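Local coordinates for protein tRNA (adenine(22)-N(1))-methyltransferase (PDB 6Q56) that catalyses the S-adenosyl-L-methionine-dependent methylation of adenosine 22 in tRNA, forming N(1)-methyladenosine, at residues G114-A126 / K151-R163. The protein carries 2 engineered substitutions. Sequence-based numbering, arbitrary orientation.
Sequences GKERLILQPNIHA and KSYEVLVAEAGDR. Engineered in segment 151-163: Ser-152 (natural residue Cys). With NI (nickel (II) ion), chain E.
Leu-118 and Leu-120 pair antiparallel with Ala-158 and Leu-156, each pair joined by two backbone hydrogen bonds; the straightest runs from Leu-156 N to Leu-120 O (2.6 Å, 174°). Between them, Ile-119 faces Val-157 as a non-hydrogen-bonded pair. The packing is tight on this buried centre. Ile-119 CG2, placed anti to the backbone N, touches two valines of the neighbouring strand, 4.0 Å from Val-155 CG1 and 4.1 Å from Val-157 CG2, the side chains side by side and pointing the same way; Tyr-16 and Ile-17 also pack on Ile-119. On the face of Leu-118 and Leu-120, Leu-156 CD1 reaches the ring of Pro-122 at CD (4.1 Å) and the methyl of Ala-126, under helix 127-135. Beyond the paired residues, Gln-121 lays its CG against Val-155 CG2 (3.7 Å), and its NE2 comes to Tyr-153 CB (3.8 Å). The bend at chi2 (-89°) turns that amide aside: NE2 donates to Asn-123 OD1, which it meets from above the carbonyl plane, while OE1 accepts from Gly-95 N and Arg-9 NH1. A leucine here would probably leave Gly-95 N, Arg-9 and Asn-123 without this shared amide partner. A water joins Ala-126 N to Glu-154 OE1, accepting from the first and donating to the second. The Gly-114 end is looser and more open to solvent: Ala-160 rests its methyl on Gly-114 O, and Arg-117 meets Glu-159 in a salt bridge whose exact geometry is doubtful. At the other end of 114-126, exposed His-125 binds nickel through ND1 (1.7 Å), with His-128 and a water. Strand order 3-2-1-4-5-7-6, with antiparallel 151-159 inserted between 117-122 and 139-148, is the signature of the Rossmann-like class I methyltransferase fold.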
loop_
_atom_site.group_PDB
_atom_site.type_symbol
_atom_site.label_atom_id
_atom_site.label_comp_id
_atom_site.label_asym_id
_atom_site.label_seq_id
_atom_site.Cartn_x
_atom_site.Cartn_y
_atom_site.Cartn_z
ATOM N N GLY A 114 -11.049 -7.476 10.913
ATOM C CA GLY A 114 -11.165 -6.036 10.846
ATOM C C GLY A 114 -10.217 -5.335 11.793
ATOM O O GLY A 114 -9.894 -4.169 11.614
ATOM N N LYS A 115 -9.765 -6.059 12.804
ATOM C CA LYS A 115 -8.876 -5.494 13.802
ATOM C C LYS A 115 -7.410 -5.596 13.433
ATOM O O LYS A 115 -6.563 -4.980 14.069
ATOM C CB LYS A 115 -9.114 -6.182 15.137
ATOM C CG LYS A 115 -10.541 -6.052 15.618
ATOM C CD LYS A 115 -10.929 -4.598 15.740
ATOM C CE LYS A 115 -12.357 -4.455 16.216
ATOM N NZ LYS A 115 -13.287 -5.172 15.307
ATOM N N GLU A 116 -7.111 -6.372 12.406
ATOM C CA GLU A 116 -5.739 -6.527 11.977
ATOM C C GLU A 116 -5.242 -5.199 11.458
ATOM O O GLU A 116 -5.970 -4.493 10.783
ATOM C CB GLU A 116 -5.633 -7.555 10.854
ATOM C CG GLU A 116 -6.271 -8.895 11.145
ATOM C CD GLU A 116 -7.667 -9.011 10.585
ATOM O OE1 GLU A 116 -8.207 -8.001 10.106
ATOM O OE2 GLU A 116 -8.220 -10.119 10.618
ATOM N N ARG A 117 -4.001 -4.855 11.767
ATOM C CA ARG A 117 -3.446 -3.618 11.254
ATOM C C ARG A 117 -2.945 -3.900 9.848
ATOM O O ARG A 117 -2.226 -4.864 9.620
ATOM C CB ARG A 117 -2.292 -3.100 12.104
ATOM C CG ARG A 117 -1.526 -1.987 11.419
ATOM C CD ARG A 117 -0.429 -1.402 12.279
ATOM N NE ARG A 117 -0.966 -0.611 13.368
ATOM C CZ ARG A 117 -0.226 0.061 14.236
ATOM N NH1 ARG A 117 1.089 0.047 14.139
ATOM N NH2 ARG A 117 -0.809 0.751 15.197
ATOM N N LEU A 118 -3.344 -3.064 8.903
ATOM C CA LEU A 118 -2.918 -3.232 7.530
ATOM C C LEU A 118 -1.826 -2.226 7.221
ATOM O O LEU A 118 -1.985 -1.044 7.460
ATOM C CB LEU A 118 -4.085 -3.046 6.568
ATOM C CG LEU A 118 -5.302 -3.952 6.742
ATOM C CD1 LEU A 118 -6.373 -3.595 5.729
ATOM C CD2 LEU A 118 -4.932 -5.414 6.627
ATOM N N ILE A 119 -0.716 -2.722 6.693
ATOM C CA ILE A 119 0.412 -1.894 6.316
ATOM C C ILE A 119 0.624 -2.179 4.843
ATOM O O ILE A 119 1.230 -3.173 4.462
ATOM C CB ILE A 119 1.671 -2.231 7.116
ATOM C CG1 ILE A 119 1.329 -2.400 8.591
ATOM C CG2 ILE A 119 2.713 -1.147 6.932
ATOM C CD1 ILE A 119 2.427 -3.051 9.389
ATOM N N LEU A 120 0.089 -1.296 4.019
ATOM C CA LEU A 120 0.126 -1.450 2.583
ATOM C C LEU A 120 1.110 -0.518 1.900
ATOM O O LEU A 120 1.106 0.678 2.135
ATOM C CB LEU A 120 -1.273 -1.201 2.056
ATOM C CG LEU A 120 -2.350 -1.892 2.890
ATOM C CD1 LEU A 120 -3.726 -1.321 2.627
ATOM C CD2 LEU A 120 -2.328 -3.382 2.631
ATOM N N GLN A 121 1.943 -1.087 1.041
ATOM C CA GLN A 121 2.933 -0.318 0.311
ATOM C C GLN A 121 2.723 -0.461 -1.187
ATOM O O GLN A 121 3.286 -1.341 -1.827
ATOM C CB GLN A 121 4.351 -0.730 0.699
ATOM C CG GLN A 121 5.432 0.147 0.100
ATOM C CD GLN A 121 5.900 -0.337 -1.252
ATOM O OE1 GLN A 121 6.319 -1.474 -1.405
ATOM N NE2 GLN A 121 5.836 0.532 -2.237
ATOM N N PRO A 122 1.902 0.403 -1.755
ATOM C CA PRO A 122 1.645 0.340 -3.190
ATOM C C PRO A 122 2.764 0.987 -4.001
ATOM O O PRO A 122 3.280 2.024 -3.611
ATOM C CB PRO A 122 0.350 1.126 -3.344
ATOM C CG PRO A 122 0.358 2.092 -2.222
ATOM C CD PRO A 122 1.116 1.457 -1.098
ATOM N N ASN A 123 3.076 0.428 -5.156
ATOM C CA ASN A 123 4.083 1.020 -6.018
ATOM C C ASN A 123 3.499 2.202 -6.797
ATOM O O ASN A 123 4.218 3.101 -7.198
ATOM C CB ASN A 123 4.652 -0.032 -6.955
ATOM C CG ASN A 123 5.556 -1.009 -6.238
ATOM O OD1 ASN A 123 6.241 -0.647 -5.284
ATOM N ND2 ASN A 123 5.557 -2.251 -6.684
ATOM N N ILE A 124 2.207 2.080 -7.014
ATOM C CA ILE A 124 1.463 3.082 -7.713
ATOM C C ILE A 124 -0.023 2.863 -7.470
ATOM O O ILE A 124 -0.491 1.758 -7.166
ATOM C CB ILE A 124 1.827 3.133 -9.202
ATOM C CG1 ILE A 124 1.508 1.798 -9.850
ATOM C CG2 ILE A 124 3.299 3.526 -9.396
ATOM C CD1 ILE A 124 1.778 1.767 -11.332
ATOM N N HIS A 125 -0.736 3.968 -7.601
ATOM C CA HIS A 125 -2.160 4.066 -7.306
ATOM C C HIS A 125 -2.553 3.581 -5.981
ATOM O O HIS A 125 -3.288 2.558 -5.760
ATOM C CB HIS A 125 -3.019 3.437 -8.249
ATOM C CG HIS A 125 -2.739 3.838 -9.586
ATOM N ND1 HIS A 125 -3.466 3.264 -10.607
ATOM C CD2 HIS A 125 -1.899 4.729 -10.152
ATOM C CE1 HIS A 125 -3.064 3.776 -11.754
ATOM N NE2 HIS A 125 -2.112 4.672 -11.509
ATOM N N ALA A 126 -2.059 4.357 -5.056
ATOM C CA ALA A 126 -2.403 4.069 -3.755
ATOM C C ALA A 126 -3.936 4.381 -3.575
ATOM O O ALA A 126 -4.568 3.867 -2.648
ATOM C CB ALA A 126 -1.640 4.944 -2.760
ATOM N N LYS A 151 13.119 6.599 -6.762
ATOM C CA LYS A 151 11.763 6.132 -6.918
ATOM C C LYS A 151 10.983 6.454 -5.662
ATOM O O LYS A 151 11.459 6.229 -4.562
ATOM C CB LYS A 151 11.747 4.630 -7.174
ATOM C CG LYS A 151 10.351 4.045 -7.241
ATOM C CD LYS A 151 10.333 2.558 -6.915
ATOM C CE LYS A 151 10.877 2.251 -5.526
ATOM N NZ LYS A 151 10.005 2.729 -4.427
ATOM N N SER A 152 9.785 6.990 -5.837
ATOM C CA SER A 152 8.950 7.342 -4.706
ATOM C C SER A 152 8.064 6.162 -4.349
ATOM O O SER A 152 7.602 5.432 -5.215
ATOM C CB SER A 152 8.110 8.573 -5.015
ATOM O OG SER A 152 7.086 8.269 -5.929
ATOM N N TYR A 153 7.836 5.975 -3.062
ATOM C CA TYR A 153 7.017 4.879 -2.606
ATOM C C TYR A 153 6.176 5.343 -1.443
ATOM O O TYR A 153 6.631 6.096 -0.599
ATOM C CB TYR A 153 7.887 3.691 -2.204
ATOM C CG TYR A 153 8.755 3.951 -1.001
ATOM C CD1 TYR A 153 8.269 3.762 0.280
ATOM C CD2 TYR A 153 10.062 4.384 -1.144
ATOM C CE1 TYR A 153 9.059 4.001 1.383
ATOM C CE2 TYR A 153 10.860 4.626 -0.043
ATOM C CZ TYR A 153 10.352 4.433 1.214
ATOM O OH TYR A 153 11.137 4.668 2.304
ATOM N N GLU A 154 4.934 4.889 -1.422
ATOM C CA GLU A 154 4.007 5.238 -0.375
ATOM C C GLU A 154 3.730 4.042 0.509
ATOM O O GLU A 154 3.801 2.906 0.068
ATOM C CB GLU A 154 2.699 5.712 -0.978
ATOM C CG GLU A 154 2.768 7.069 -1.634
ATOM C CD GLU A 154 1.720 7.233 -2.703
ATOM O OE1 GLU A 154 1.441 6.249 -3.402
ATOM O OE2 GLU A 154 1.184 8.339 -2.845
ATOM N N VAL A 155 3.406 4.316 1.761
ATOM C CA VAL A 155 3.088 3.280 2.722
ATOM C C VAL A 155 1.862 3.728 3.495
ATOM O O VAL A 155 1.864 4.771 4.131
ATOM C CB VAL A 155 4.250 3.008 3.685
ATOM C CG1 VAL A 155 3.836 2.012 4.750
ATOM C CG2 VAL A 155 5.450 2.489 2.926
ATOM N N LEU A 156 0.809 2.930 3.418
ATOM C CA LEU A 156 -0.438 3.242 4.090
ATOM C C LEU A 156 -0.661 2.312 5.263
ATOM O O LEU A 156 -0.466 1.114 5.164
ATOM C CB LEU A 156 -1.606 3.137 3.115
ATOM C CG LEU A 156 -1.739 4.258 2.090
ATOM C CD1 LEU A 156 -0.492 4.385 1.237
ATOM C CD2 LEU A 156 -2.959 4.034 1.225
ATOM N N VAL A 157 -1.078 2.882 6.380
ATOM C CA VAL A 157 -1.332 2.113 7.575
ATOM C C VAL A 157 -2.763 2.322 7.993
ATOM O O VAL A 157 -3.210 3.445 8.147
ATOM C CB VAL A 157 -0.417 2.537 8.721
ATOM C CG1 VAL A 157 -0.736 1.741 9.968
ATOM C CG2 VAL A 157 1.034 2.388 8.313
ATOM N N ALA A 158 -3.479 1.226 8.167
ATOM C CA ALA A 158 -4.868 1.301 8.548
ATOM C C ALA A 158 -5.253 0.263 9.583
ATOM O O ALA A 158 -4.667 -0.800 9.671
ATOM C CB ALA A 158 -5.745 1.160 7.323
ATOM N N GLU A 159 -6.267 0.613 10.360
ATOM C CA GLU A 159 -6.820 -0.235 11.405
ATOM C C GLU A 159 -8.310 0.063 11.499
ATOM O O GLU A 159 -8.767 1.072 10.980
ATOM C CB GLU A 159 -6.160 0.060 12.747
ATOM C CG GLU A 159 -4.823 -0.619 12.952
ATOM C CD GLU A 159 -4.140 -0.199 14.234
ATOM O OE1 GLU A 159 -4.727 0.568 15.009
ATOM O OE2 GLU A 159 -3.008 -0.645 14.463
ATOM N N ALA A 160 -9.075 -0.796 12.155
ATOM C CA ALA A 160 -10.489 -0.526 12.284
ATOM C C ALA A 160 -10.629 0.790 13.026
ATOM O O ALA A 160 -9.904 1.050 13.973
ATOM C CB ALA A 160 -11.197 -1.638 13.032
ATOM N N GLY A 161 -11.559 1.616 12.579
ATOM C CA GLY A 161 -11.797 2.902 13.187
ATOM C C GLY A 161 -12.762 3.734 12.371
ATOM O O GLY A 161 -13.505 3.213 11.553
ATOM N N ASP A 162 -12.740 5.037 12.612
ATOM C CA ASP A 162 -13.604 5.981 11.926
ATOM C C ASP A 162 -12.941 6.431 10.640
ATOM O O ASP A 162 -12.013 7.220 10.658
ATOM C CB ASP A 162 -13.875 7.175 12.838
ATOM C CG ASP A 162 -14.660 8.273 12.163
ATOM O OD1 ASP A 162 -15.102 8.112 11.017
ATOM O OD2 ASP A 162 -14.834 9.320 12.799
ATOM N N ARG A 163 -13.447 5.919 9.531
ATOM C CA ARG A 163 -12.915 6.217 8.200
ATOM C C ARG A 163 -12.809 7.689 7.794
ATOM O O ARG A 163 -11.948 8.044 7.001
ATOM C CB ARG A 163 -13.733 5.487 7.140
ATOM C CG ARG A 163 -15.190 5.891 7.094
ATOM C CD ARG A 163 -15.920 5.101 6.035
ATOM N NE ARG A 163 -17.290 5.538 5.842
ATOM C CZ ARG A 163 -18.098 5.020 4.930
ATOM N NH1 ARG A 163 -17.661 4.068 4.135
ATOM N NH2 ARG A 163 -19.334 5.457 4.805
HETATM NI NI NI E . -4.617 2.011 -10.788
HETATM O O HOH W 1 -0.275 6.635 -5.259
HETATM O O HOH W 2 -5.848 2.646 -12.071
#